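Local structure of putative adhesin (Komagataella phaffii, 5FX8) at residues Thr45-Ile50 with Ser87-Phe92; Val57-Ser62 with Leu269-Leu274; Gln99-Leu104 with Glu315-Val320; Phe166-Gly171 with Asp258-Val263. The protein probably acts in adhesion between cells, meeting other proteins through salt bridges and hydrogen bonds; the chain described is its N-terminal part. One frame throughout, in Å; residues are numbered along the deposited sequence.

Interaction 1. Residues Thr45-Ile50 with Ser87-Phe92; sequences TIEVSI and SHVLTF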
loop_
_atom_site.group_PDB
_atom_site.type_symbol
_atom_site.label_atom_id
_atom_site.label_comp_id
_atom_site.label_asym_id
_atom_site.label_seq_id
_atom_site.Cartn_x
_atom_site.Cartn_y
_atom_site.Cartn_z
ATOM N N THR C 45 32.486 74.720 34.999
ATOM C CA THR C 45 31.720 73.494 35.055
ATOM C C THR C 45 30.518 73.629 34.139
ATOM O O THR C 45 29.972 74.721 33.970
ATOM C CB THR C 45 31.282 73.202 36.471
ATOM O OG1 THR C 45 30.583 74.347 36.970
ATOM C CG2 THR C 45 32.499 72.919 37.357
ATOM N N ILE C 46 30.142 72.520 33.523
ATOM C CA ILE C 46 28.974 72.449 32.670
ATOM C C ILE C 46 28.131 71.297 33.176
ATOM O O ILE C 46 28.570 70.143 33.139
ATOM C CB ILE C 46 29.344 72.239 31.198
ATOM C CG1 ILE C 46 30.386 73.262 30.774
ATOM C CG2 ILE C 46 28.116 72.354 30.342
ATOM C CD1 ILE C 46 30.749 73.202 29.335
ATOM N N GLU C 47 26.941 71.605 33.661
ATOM C CA GLU C 47 26.046 70.607 34.215
ATOM C C GLU C 47 24.990 70.224 33.187
ATOM O O GLU C 47 24.313 71.098 32.638
ATOM C CB GLU C 47 25.409 71.135 35.489
ATOM C CG GLU C 47 26.409 71.301 36.575
ATOM C CD GLU C 47 25.749 71.469 37.904
ATOM O OE1 GLU C 47 24.634 72.026 37.927
ATOM O OE2 GLU C 47 26.327 71.022 38.918
ATOM N N VAL C 48 24.858 68.922 32.925
ATOM C CA VAL C 48 23.874 68.381 31.989
ATOM C C VAL C 48 23.113 67.270 32.687
ATOM O O VAL C 48 23.717 66.318 33.189
ATOM C CB VAL C 48 24.491 67.823 30.691
ATOM C CG1 VAL C 48 23.387 67.501 29.726
ATOM C CG2 VAL C 48 25.422 68.787 30.051
ATOM N N SER C 49 21.799 67.375 32.706
ATOM C CA SER C 49 21.011 66.351 33.359
ATOM C C SER C 49 20.770 65.220 32.378
ATOM O O SER C 49 20.597 65.445 31.183
ATOM C CB SER C 49 19.694 66.920 33.855
ATOM O OG SER C 49 18.909 67.317 32.758
ATOM N N ILE C 50 20.834 64.000 32.880
ATOM C CA ILE C 50 20.557 62.803 32.098
ATOM C C ILE C 50 19.156 62.337 32.473
ATOM O O ILE C 50 18.853 62.245 33.665
ATOM C CB ILE C 50 21.601 61.699 32.370
ATOM C CG1 ILE C 50 22.844 61.856 31.491
ATOM C CG2 ILE C 50 21.017 60.318 32.131
ATOM C CD1 ILE C 50 23.669 63.043 31.800
ATOM N N SER C 87 20.915 63.341 41.793
ATOM C CA SER C 87 20.231 64.356 41.006
ATOM C C SER C 87 20.217 64.071 39.512
ATOM O O SER C 87 19.495 64.752 38.784
ATOM C CB SER C 87 20.869 65.716 41.246
ATOM O OG SER C 87 22.223 65.641 40.905
ATOM N N HIS C 88 20.997 63.102 39.043
ATOM C CA HIS C 88 21.044 62.732 37.628
ATOM C C HIS C 88 21.651 63.843 36.780
ATOM O O HIS C 88 21.214 64.115 35.667
ATOM C CB HIS C 88 19.670 62.304 37.114
ATOM C CG HIS C 88 19.186 61.039 37.744
ATOM N ND1 HIS C 88 19.254 59.817 37.112
ATOM C CD2 HIS C 88 18.677 60.797 38.975
ATOM C CE1 HIS C 88 18.790 58.879 37.918
ATOM N NE2 HIS C 88 18.426 59.448 39.053
ATOM N N VAL C 89 22.715 64.448 37.288
ATOM C CA VAL C 89 23.372 65.563 36.628
ATOM C C VAL C 89 24.806 65.177 36.325
ATOM O O VAL C 89 25.541 64.750 37.220
ATOM C CB VAL C 89 23.330 66.830 37.494
ATOM C CG1 VAL C 89 24.240 67.893 36.894
ATOM C CG2 VAL C 89 21.895 67.313 37.634
ATOM N N LEU C 90 25.206 65.342 35.079
ATOM C CA LEU C 90 26.578 65.084 34.685
ATOM C C LEU C 90 27.334 66.405 34.679
ATOM O O LEU C 90 26.883 67.368 34.059
ATOM C CB LEU C 90 26.618 64.419 33.310
ATOM C CG LEU C 90 27.969 63.931 32.799
ATOM C CD1 LEU C 90 28.509 62.859 33.710
ATOM C CD2 LEU C 90 27.892 63.425 31.384
ATOM N N THR C 91 28.465 66.465 35.377
ATOM C CA THR C 91 29.239 67.695 35.464
ATOM C C THR C 91 30.537 67.554 34.687
ATOM O O THR C 91 31.328 66.655 34.954
ATOM C CB THR C 91 29.553 68.056 36.912
ATOM O OG1 THR C 91 28.351 68.064 37.684
ATOM C CG2 THR C 91 30.189 69.419 36.964
ATOM N N PHE C 92 30.771 68.448 33.748
ATOM C CA PHE C 92 32.065 68.508 33.090
ATOM C C PHE C 92 32.873 69.599 33.773
ATOM O O PHE C 92 32.370 70.701 33.989
ATOM C CB PHE C 92 31.915 68.803 31.601
ATOM C CG PHE C 92 31.117 67.778 30.844
ATOM C CD1 PHE C 92 29.741 67.739 30.924
ATOM C CD2 PHE C 92 31.739 66.890 30.014
ATOM C CE1 PHE C 92 29.020 66.808 30.218
ATOM C CE2 PHE C 92 31.023 65.979 29.315
ATOM C CZ PHE C 92 29.663 65.932 29.418
#
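I46, V48 and I50 are tied to F92, L90 and H88 by a ladder of five backbone hydrogen bonds. I46 and F92 exchange N-H and carbonyl in both directions, and so do V48 and L90, with V48 N to L90 O at 2.8 Å. The last rung is single: I50 N gives its hydrogen to H88 O, also at 2.8 Å, just past the end of strand 45-49. The two strands run antiparallel at 157° in the sheet of the first cohesin-like domain. Between the rungs, alpha hydrogens point at the same carbonyls, as from T45 CA to F92 O at 3.1 Å.

Apolar contacts lie on the face of I46, V48, L90 and F92. F92 CG stands anti to its carbonyl carbon, beside the backbone N (chi1 -60°), and the ring turns its edge to I46 O, with CD1 3.5 Å away. One ring atom further, F92 CE1 meets the V48 CG2 methyl at 4.1 Å. I50 reaches across with CD1, 3.6 Å from L90 CB.

The other face is more polar. E47 and T91 run alongside each other, while V89 CG1 comes up to E47 CB at 3.7 Å. S49 OG is hydrogen-bonded to the backbone N of E132.

H88 and V89 form a G1 beta bulge opposite D84 of strand 77-84, which flanks the pair beyond strand 89-94. F83 of that strand meets I50 and L90, strand 4-11 reaches I46 and V48 through I4, and the rings of F29 and F31 stand edge-to-face with F92.

Interaction 2. Residues Val57-Ser62 with Leu269-Leu274; sequences VQYPDS and LADDVL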
loop_
_atom_site.group_PDB
_atom_site.type_symbol
_atom_site.label_atom_id
_atom_site.label_comp_id
_atom_site.label_asym_id
_atom_site.label_seq_id
_atom_site.Cartn_x
_atom_site.Cartn_y
_atom_site.Cartn_z
ATOM N N VAL C 57 26.075 51.780 33.635
ATOM C CA VAL C 57 26.170 50.376 34.026
ATOM C C VAL C 57 27.553 50.117 34.596
ATOM O O VAL C 57 28.566 50.328 33.925
ATOM C CB VAL C 57 25.877 49.430 32.858
ATOM C CG1 VAL C 57 25.967 47.971 33.326
ATOM C CG2 VAL C 57 24.532 49.732 32.269
ATOM N N GLN C 58 27.598 49.605 35.804
ATOM C CA GLN C 58 28.836 49.509 36.549
ATOM C C GLN C 58 29.370 48.084 36.510
ATOM O O GLN C 58 28.696 47.154 36.948
ATOM C CB GLN C 58 28.600 49.980 37.981
ATOM C CG GLN C 58 28.449 51.478 38.076
ATOM C CD GLN C 58 27.583 51.912 39.222
ATOM O OE1 GLN C 58 28.031 52.620 40.134
ATOM N NE2 GLN C 58 26.316 51.499 39.186
ATOM N N TYR C 59 30.573 47.913 35.983
ATOM C CA TYR C 59 31.305 46.671 36.195
ATOM C C TYR C 59 32.806 46.961 36.212
ATOM O O TYR C 59 33.355 47.497 35.247
ATOM C CB TYR C 59 30.970 45.599 35.138
ATOM C CG TYR C 59 31.539 44.261 35.540
ATOM C CD1 TYR C 59 30.923 43.494 36.515
ATOM C CD2 TYR C 59 32.726 43.798 35.007
ATOM C CE1 TYR C 59 31.455 42.282 36.916
ATOM C CE2 TYR C 59 33.266 42.588 35.407
ATOM C CZ TYR C 59 32.618 41.838 36.364
ATOM O OH TYR C 59 33.125 40.637 36.782
ATOM N N PRO C 60 33.497 46.587 37.297
ATOM C CA PRO C 60 33.073 45.875 38.503
ATOM C C PRO C 60 32.077 46.642 39.341
ATOM O O PRO C 60 31.822 47.809 39.087
ATOM C CB PRO C 60 34.377 45.697 39.276
ATOM C CG PRO C 60 35.425 45.820 38.289
ATOM C CD PRO C 60 34.957 46.744 37.246
ATOM N N ASP C 61 31.527 45.986 40.353
ATOM C CA ASP C 61 30.513 46.609 41.191
ATOM C C ASP C 61 30.969 47.935 41.798
ATOM O O ASP C 61 30.127 48.771 42.140
ATOM C CB ASP C 61 30.137 45.634 42.299
ATOM C CG ASP C 61 28.683 45.681 42.632
ATOM O OD1 ASP C 61 28.249 46.724 43.156
ATOM O OD2 ASP C 61 27.974 44.677 42.386
ATOM N N SER C 62 32.273 48.150 41.940
ATOM C CA SER C 62 32.794 49.265 42.713
ATOM C C SER C 62 33.301 50.417 41.857
ATOM O O SER C 62 33.666 51.462 42.405
ATOM C CB SER C 62 33.915 48.771 43.636
ATOM O OG SER C 62 34.854 47.975 42.939
ATOM N N LEU C 269 32.328 33.746 32.556
ATOM C CA LEU C 269 33.449 34.655 32.348
ATOM C C LEU C 269 34.284 34.800 33.616
ATOM O O LEU C 269 33.772 34.703 34.733
ATOM C CB LEU C 269 32.956 36.035 31.916
ATOM C CG LEU C 269 32.050 36.032 30.690
ATOM C CD1 LEU C 269 31.370 37.378 30.505
ATOM C CD2 LEU C 269 32.850 35.667 29.456
ATOM N N ALA C 270 35.576 35.047 33.438
ATOM C CA ALA C 270 36.394 35.459 34.568
ATOM C C ALA C 270 35.929 36.813 35.065
ATOM O O ALA C 270 35.396 37.623 34.308
ATOM C CB ALA C 270 37.867 35.538 34.180
ATOM N N ASP C 271 36.147 37.068 36.351
ATOM C CA ASP C 271 35.690 38.333 36.908
ATOM C C ASP C 271 36.429 39.533 36.339
ATOM O O ASP C 271 35.903 40.640 36.409
ATOM C CB ASP C 271 35.812 38.325 38.424
ATOM C CG ASP C 271 34.673 37.594 39.089
ATOM O OD1 ASP C 271 33.625 37.403 38.431
ATOM O OD2 ASP C 271 34.817 37.227 40.273
ATOM N N ASP C 272 37.616 39.344 35.766
ATOM C CA ASP C 272 38.394 40.437 35.200
ATOM C C ASP C 272 38.117 40.657 33.721
ATOM O O ASP C 272 38.924 41.299 33.037
ATOM C CB ASP C 272 39.887 40.193 35.406
ATOM C CG ASP C 272 40.414 39.050 34.568
ATOM O OD1 ASP C 272 40.368 37.897 35.040
ATOM O OD2 ASP C 272 40.896 39.302 33.444
ATOM N N VAL C 273 37.015 40.123 33.206
ATOM C CA VAL C 273 36.643 40.280 31.808
ATOM C C VAL C 273 35.624 41.397 31.729
ATOM O O VAL C 273 34.664 41.417 32.504
ATOM C CB VAL C 273 36.070 38.977 31.226
ATOM C CG1 VAL C 273 35.912 39.081 29.719
ATOM C CG2 VAL C 273 36.959 37.829 31.561
ATOM N N LEU C 274 35.831 42.331 30.811
ATOM C CA LEU C 274 34.883 43.423 30.626
ATOM C C LEU C 274 34.238 43.425 29.255
ATOM O O LEU C 274 33.264 44.146 29.056
ATOM C CB LEU C 274 35.567 44.781 30.850
ATOM C CG LEU C 274 36.344 44.978 32.158
ATOM C CD1 LEU C 274 37.389 46.102 32.068
ATOM C CD2 LEU C 274 35.372 45.229 33.279
#
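The Y59 hydroxyl gives its hydrogen to the backbone carbonyl of D271, with OH 2.8 Å from O. It approaches well off the carbonyl direction, at a C=O...donor angle of 116°, and is tilted modestly out of the carbonyl plane. Y59 CG lies anti to the backbone N (chi1 -169°), which starts the phenol on its way out from the loop 57-62 toward the turn. D271 O sits near the plane of the ring at its edge. The same edge receives L274, whose CD2 methyl lies 3.5 Å from Y59 CD2; the two side chains are set slantwise to each other. That methyl also comes within 4.3 Å of P60 CD, on a proline that follows a cis peptide bond. Y59 CE2 is 3.4 Å from V273 O.

R305 ties the turn and the tyrosine together: its NH1 bonds to both A270 O and V273 O, and its charge makes a cation-pi contact with the Y59 ring. Closed by V273 N to A270 O at 3.2 Å, the type I beta turn A270-V273 links strands 260-268 and 275-286, one from each sheet of the second cohesin-like domain, and at the surface receives Y59 from the first.

Interaction 3. Residues Gln99-Leu104 with Glu315-Val320; sequences QVITDL and EAFAAV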
loop_
_atom_site.group_PDB
_atom_site.type_symbol
_atom_site.label_atom_id
_atom_site.label_comp_id
_atom_site.label_asym_id
_atom_site.label_seq_id
_atom_site.Cartn_x
_atom_site.Cartn_y
_atom_site.Cartn_z
ATOM N N GLN C 99 42.312 80.354 33.161
ATOM C CA GLN C 99 43.018 80.326 31.873
ATOM C C GLN C 99 41.977 80.096 30.778
ATOM O O GLN C 99 41.668 78.955 30.450
ATOM C CB GLN C 99 44.066 79.238 31.845
ATOM C CG GLN C 99 45.489 79.716 31.896
ATOM C CD GLN C 99 46.441 78.775 31.196
ATOM O OE1 GLN C 99 46.161 77.620 30.995
ATOM N NE2 GLN C 99 47.571 79.280 30.810
ATOM N N VAL C 100 41.474 81.191 30.208
ATOM C CA VAL C 100 40.499 81.184 29.119
ATOM C C VAL C 100 40.860 80.173 28.030
ATOM O O VAL C 100 42.013 80.101 27.597
ATOM C CB VAL C 100 40.387 82.599 28.527
ATOM C CG1 VAL C 100 39.431 82.630 27.373
ATOM C CG2 VAL C 100 39.932 83.570 29.578
ATOM N N ILE C 101 39.883 79.378 27.586
ATOM C CA ILE C 101 40.070 78.443 26.477
ATOM C C ILE C 101 39.541 79.102 25.218
ATOM O O ILE C 101 38.383 79.524 25.174
ATOM C CB ILE C 101 39.353 77.104 26.733
ATOM C CG1 ILE C 101 40.179 76.171 27.596
ATOM C CG2 ILE C 101 39.148 76.370 25.454
ATOM C CD1 ILE C 101 40.262 76.556 28.983
ATOM N N THR C 102 40.376 79.192 24.190
ATOM C CA THR C 102 39.939 79.845 22.965
ATOM C C THR C 102 39.247 78.889 22.001
ATOM O O THR C 102 38.269 79.271 21.352
ATOM C CB THR C 102 41.130 80.492 22.269
ATOM O OG1 THR C 102 41.815 79.501 21.503
ATOM C CG2 THR C 102 42.082 81.034 23.291
ATOM N N ASP C 103 39.739 77.653 21.887
ATOM C CA ASP C 103 39.221 76.685 20.934
ATOM C C ASP C 103 38.900 75.377 21.634
ATOM O O ASP C 103 39.647 74.926 22.505
ATOM C CB ASP C 103 40.218 76.421 19.804
ATOM C CG ASP C 103 40.472 77.643 18.961
ATOM O OD1 ASP C 103 39.606 78.543 18.944
ATOM O OD2 ASP C 103 41.536 77.700 18.309
ATOM N N LEU C 104 37.795 74.760 21.230
ATOM C CA LEU C 104 37.388 73.476 21.783
ATOM C C LEU C 104 36.621 72.719 20.717
ATOM O O LEU C 104 35.565 73.181 20.285
ATOM C CB LEU C 104 36.519 73.658 23.025
ATOM C CG LEU C 104 36.851 72.849 24.283
ATOM C CD1 LEU C 104 35.580 72.371 24.957
ATOM C CD2 LEU C 104 37.801 71.691 24.026
ATOM N N GLU C 315 39.687 67.081 19.430
ATOM C CA GLU C 315 40.537 67.330 18.272
ATOM C C GLU C 315 41.187 68.708 18.271
ATOM O O GLU C 315 42.239 68.872 17.656
ATOM C CB GLU C 315 39.733 67.176 16.976
ATOM C CG GLU C 315 38.900 65.911 16.909
ATOM C CD GLU C 315 38.503 65.538 15.494
ATOM O OE1 GLU C 315 37.541 66.124 14.959
ATOM O OE2 GLU C 315 39.153 64.647 14.922
ATOM N N ALA C 316 40.578 69.706 18.907
ATOM C CA ALA C 316 41.126 71.055 18.943
ATOM C C ALA C 316 41.013 71.596 20.349
ATOM O O ALA C 316 39.977 71.442 20.997
ATOM C CB ALA C 316 40.402 72.014 18.004
ATOM N N PHE C 317 42.074 72.255 20.798
ATOM C CA PHE C 317 42.114 72.795 22.147
ATOM C C PHE C 317 43.219 73.828 22.277
ATOM O O PHE C 317 44.332 73.596 21.800
ATOM C CB PHE C 317 42.328 71.667 23.138
ATOM C CG PHE C 317 42.369 72.112 24.551
ATOM C CD1 PHE C 317 41.314 72.797 25.104
ATOM C CD2 PHE C 317 43.469 71.842 25.332
ATOM C CE1 PHE C 317 41.346 73.199 26.415
ATOM C CE2 PHE C 317 43.514 72.240 26.651
ATOM C CZ PHE C 317 42.444 72.926 27.193
ATOM N N ALA C 318 42.928 74.957 22.924
ATOM C CA ALA C 318 43.898 76.034 23.068
ATOM C C ALA C 318 43.459 76.968 24.187
ATOM O O ALA C 318 42.272 77.275 24.310
ATOM C CB ALA C 318 44.055 76.815 21.763
ATOM N N ALA C 319 44.426 77.421 24.991
ATOM C CA ALA C 319 44.198 78.334 26.107
ATOM C C ALA C 319 45.233 79.451 26.081
ATOM O O ALA C 319 46.205 79.409 25.325
ATOM C CB ALA C 319 44.258 77.607 27.455
ATOM N N VAL C 320 45.034 80.447 26.937
ATOM C CA VAL C 320 45.898 81.621 26.944
ATOM C C VAL C 320 46.994 81.529 27.995
ATOM O O VAL C 320 46.813 80.929 29.049
ATOM C CB VAL C 320 45.080 82.887 27.159
ATOM C CG1 VAL C 320 43.934 82.929 26.173
ATOM C CG2 VAL C 320 44.577 82.953 28.593
#
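F317 CG is anti to the backbone N (chi1 -179°) and I101 CG1 anti to the carbonyl carbon (chi1 -83°); both side chains leave the strands on the same face, and there ring atom CE1 of F317 lies 3.4 Å from I101 CG1. L104 flanks the same phenylalanine, with its CD2 3.8 Å from F317 CD1, and A319 adds its methyl group near I101 CG1.

Backbone bonds are fewer and less regular than in an unbroken antiparallel ladder. V320 N bonds to V100 O at 3.1 Å, T102 N bonds to A318 O at 2.7 Å, and A318 N reaches D103 O only in a weak bond. The register slips by one residue here: T102 and D103 both face A318, a classic beta bulge. On the face away from F317, T102 OG1 lies 3.5 Å from A318 CB, and T102 CG2 is 3.9 Å from V320 CG1.

At the very end of the chain, strand 312-319 joins the sheet of the first cohesin-like domain, antiparallel to strand 101-114 and parallel to strand 68-72. E105, next along strand 101-114, bonds to the backbones of E315 and A316, where a second bulge lies and the chain turns a corner. V78 of strand 77-84 packs on both L104 and F317, while I101 also touches T39, A41 and D96 of loops.

Interaction 4. Residues Phe166-Gly171 with Asp258-Val263; sequences FVDIPG and DEVLRV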
loop_
_atom_site.group_PDB
_atom_site.type_symbol
_atom_site.label_atom_id
_atom_site.label_comp_id
_atom_site.label_asym_id
_atom_site.label_seq_id
_atom_site.Cartn_x
_atom_site.Cartn_y
_atom_site.Cartn_z
ATOM N N PHE C 166 21.353 34.403 23.131
ATOM C CA PHE C 166 20.151 33.922 22.461
ATOM C C PHE C 166 20.351 34.048 20.963
ATOM O O PHE C 166 20.735 35.112 20.477
ATOM C CB PHE C 166 18.899 34.703 22.870
ATOM C CG PHE C 166 18.420 34.423 24.269
ATOM C CD1 PHE C 166 18.860 33.314 24.961
ATOM C CD2 PHE C 166 17.527 35.268 24.891
ATOM C CE1 PHE C 166 18.431 33.042 26.248
ATOM C CE2 PHE C 166 17.096 35.006 26.184
ATOM C CZ PHE C 166 17.556 33.879 26.860
ATOM N N VAL C 167 20.100 32.970 20.236
ATOM C CA VAL C 167 20.052 32.994 18.782
ATOM C C VAL C 167 18.623 32.652 18.390
ATOM O O VAL C 167 18.149 31.539 18.649
ATOM C CB VAL C 167 21.051 32.015 18.156
ATOM C CG1 VAL C 167 21.010 32.127 16.662
ATOM C CG2 VAL C 167 22.460 32.284 18.668
ATOM N N ASP C 168 17.921 33.609 17.801
ATOM C CA ASP C 168 16.542 33.420 17.381
ATOM C C ASP C 168 16.486 33.133 15.891
ATOM O O ASP C 168 17.081 33.862 15.095
ATOM C CB ASP C 168 15.704 34.652 17.700
ATOM C CG ASP C 168 15.327 34.731 19.154
ATOM O OD1 ASP C 168 15.738 33.837 19.912
ATOM O OD2 ASP C 168 14.615 35.678 19.547
ATOM N N ILE C 169 15.769 32.079 15.519
ATOM C CA ILE C 169 15.531 31.729 14.125
ATOM C C ILE C 169 14.045 31.924 13.843
ATOM O O ILE C 169 13.209 31.210 14.411
ATOM C CB ILE C 169 15.945 30.290 13.812
ATOM C CG1 ILE C 169 17.336 29.977 14.371
ATOM C CG2 ILE C 169 15.812 30.071 12.321
ATOM C CD1 ILE C 169 18.442 30.606 13.634
ATOM N N PRO C 170 13.667 32.861 12.982
ATOM C CA PRO C 170 12.245 33.065 12.689
ATOM C C PRO C 170 11.755 32.113 11.604
ATOM O O PRO C 170 12.346 32.008 10.528
ATOM C CB PRO C 170 12.194 34.521 12.218
ATOM C CG PRO C 170 13.504 34.757 11.641
ATOM C CD PRO C 170 14.500 33.910 12.390
ATOM N N GLY C 171 10.664 31.408 11.903
ATOM C CA GLY C 171 10.004 30.601 10.899
ATOM C C GLY C 171 9.403 31.412 9.779
ATOM O O GLY C 171 9.246 30.896 8.675
ATOM N N ASP C 258 4.637 30.911 12.062
ATOM C CA ASP C 258 4.426 31.806 13.192
ATOM C C ASP C 258 5.298 31.461 14.394
ATOM O O ASP C 258 4.993 31.874 15.512
ATOM C CB ASP C 258 2.952 31.789 13.600
ATOM C CG ASP C 258 2.564 30.527 14.366
ATOM O OD1 ASP C 258 2.939 29.409 13.956
ATOM O OD2 ASP C 258 1.883 30.655 15.400
ATOM N N GLU C 259 6.358 30.696 14.199
ATOM C CA GLU C 259 7.152 30.218 15.312
ATOM C C GLU C 259 8.553 30.807 15.253
ATOM O O GLU C 259 9.032 31.217 14.199
ATOM C CB GLU C 259 7.207 28.690 15.316
ATOM C CG GLU C 259 5.962 28.036 15.894
ATOM C CD GLU C 259 6.032 26.524 15.841
ATOM O OE1 GLU C 259 6.839 26.020 15.036
ATOM O OE2 GLU C 259 5.293 25.842 16.594
ATOM N N VAL C 260 9.196 30.875 16.418
ATOM C CA VAL C 260 10.585 31.296 16.540
ATOM C C VAL C 260 11.324 30.245 17.348
ATOM O O VAL C 260 10.899 29.906 18.455
ATOM C CB VAL C 260 10.723 32.682 17.206
ATOM C CG1 VAL C 260 12.151 32.952 17.572
ATOM C CG2 VAL C 260 10.268 33.769 16.287
ATOM N N LEU C 261 12.407 29.713 16.783
ATOM C CA LEU C 261 13.341 28.857 17.505
ATOM C C LEU C 261 14.380 29.705 18.226
ATOM O O LEU C 261 15.058 30.519 17.603
ATOM C CB LEU C 261 14.058 27.901 16.550
ATOM C CG LEU C 261 15.184 27.094 17.184
ATOM C CD1 LEU C 261 14.598 26.188 18.175
ATOM C CD2 LEU C 261 15.869 26.290 16.154
ATOM N N ARG C 262 14.537 29.485 19.521
ATOM C CA ARG C 262 15.484 30.248 20.319
ATOM C C ARG C 262 16.480 29.297 20.954
ATOM O O ARG C 262 16.102 28.445 21.755
ATOM C CB ARG C 262 14.761 31.070 21.388
ATOM C CG ARG C 262 15.673 31.678 22.441
ATOM C CD ARG C 262 14.983 32.781 23.192
ATOM N NE ARG C 262 14.839 33.950 22.340
ATOM C CZ ARG C 262 14.130 35.015 22.667
ATOM N NH1 ARG C 262 13.501 35.046 23.833
ATOM N NH2 ARG C 262 14.048 36.042 21.835
ATOM N N VAL C 263 17.748 29.445 20.612
ATOM C CA VAL C 263 18.794 28.645 21.219
ATOM C C VAL C 263 19.515 29.484 22.261
ATOM O O VAL C 263 19.897 30.624 21.996
ATOM C CB VAL C 263 19.769 28.116 20.161
ATOM C CG1 VAL C 263 20.800 27.237 20.821
ATOM C CG2 VAL C 263 19.022 27.336 19.139
#
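R262 and D168 form the tight, buried part of the contact, extending together from neighbouring strands. The carboxylate and guanidinium are nearly coplanar, 16° apart, in a two-pronged salt bridge: R262 NE bonds to the syn lone pair of D168 OD1 at 2.6 Å, and NH2 faces OD2. The guanidinium lies almost parallel to the F166 ring, while R262 CD sits over one ring face, 4.1 Å from the centroid, in a CH-pi contact. R149 also bridges to D168 OD2; the two arginines flanking D168 would probably favour its ionised form, and D208, bound to R262 NH1, offsets part of their charge. Beneath this, V167 with V263 and I169 with L261 each exchange two backbone hydrogen bonds as antiparallel pairs. On the reverse face, I169 CB and L261 CB meet at 4.1 Å.

The far end is looser. G171 N still bonds to E259 O at 2.8 Å, but E259 turns its carboxylate to A256 N through OE1, and D258 is exposed. V167 and I169 rest on V280, V282 and L284 of strand 275-286, in the opposing sheet: the pair is part of the beta sandwich of the second cohesin-like domain.

Interactions 1 and 3 share one mixed sheet in the first cohesin-like domain, their centres 21 Å apart and their nearest atoms about 7 Å apart; strands 89-94 and 101-114 follow one another in the chain. Interaction 4 belongs to the second domain, with its centre 42 Å from that of interaction 1 and 53 Å from that of interaction 3, across the centre of the chain. Between the domains, interaction 2 joins segments more than 200 residues apart. Along the sequence, interaction 1 closes first, and interaction 4 nests inside the loops closed by interactions 2 and 3. After the second domain, strand 312-319 returns to the first domain's sheet, so the chain crosses between the domains twice.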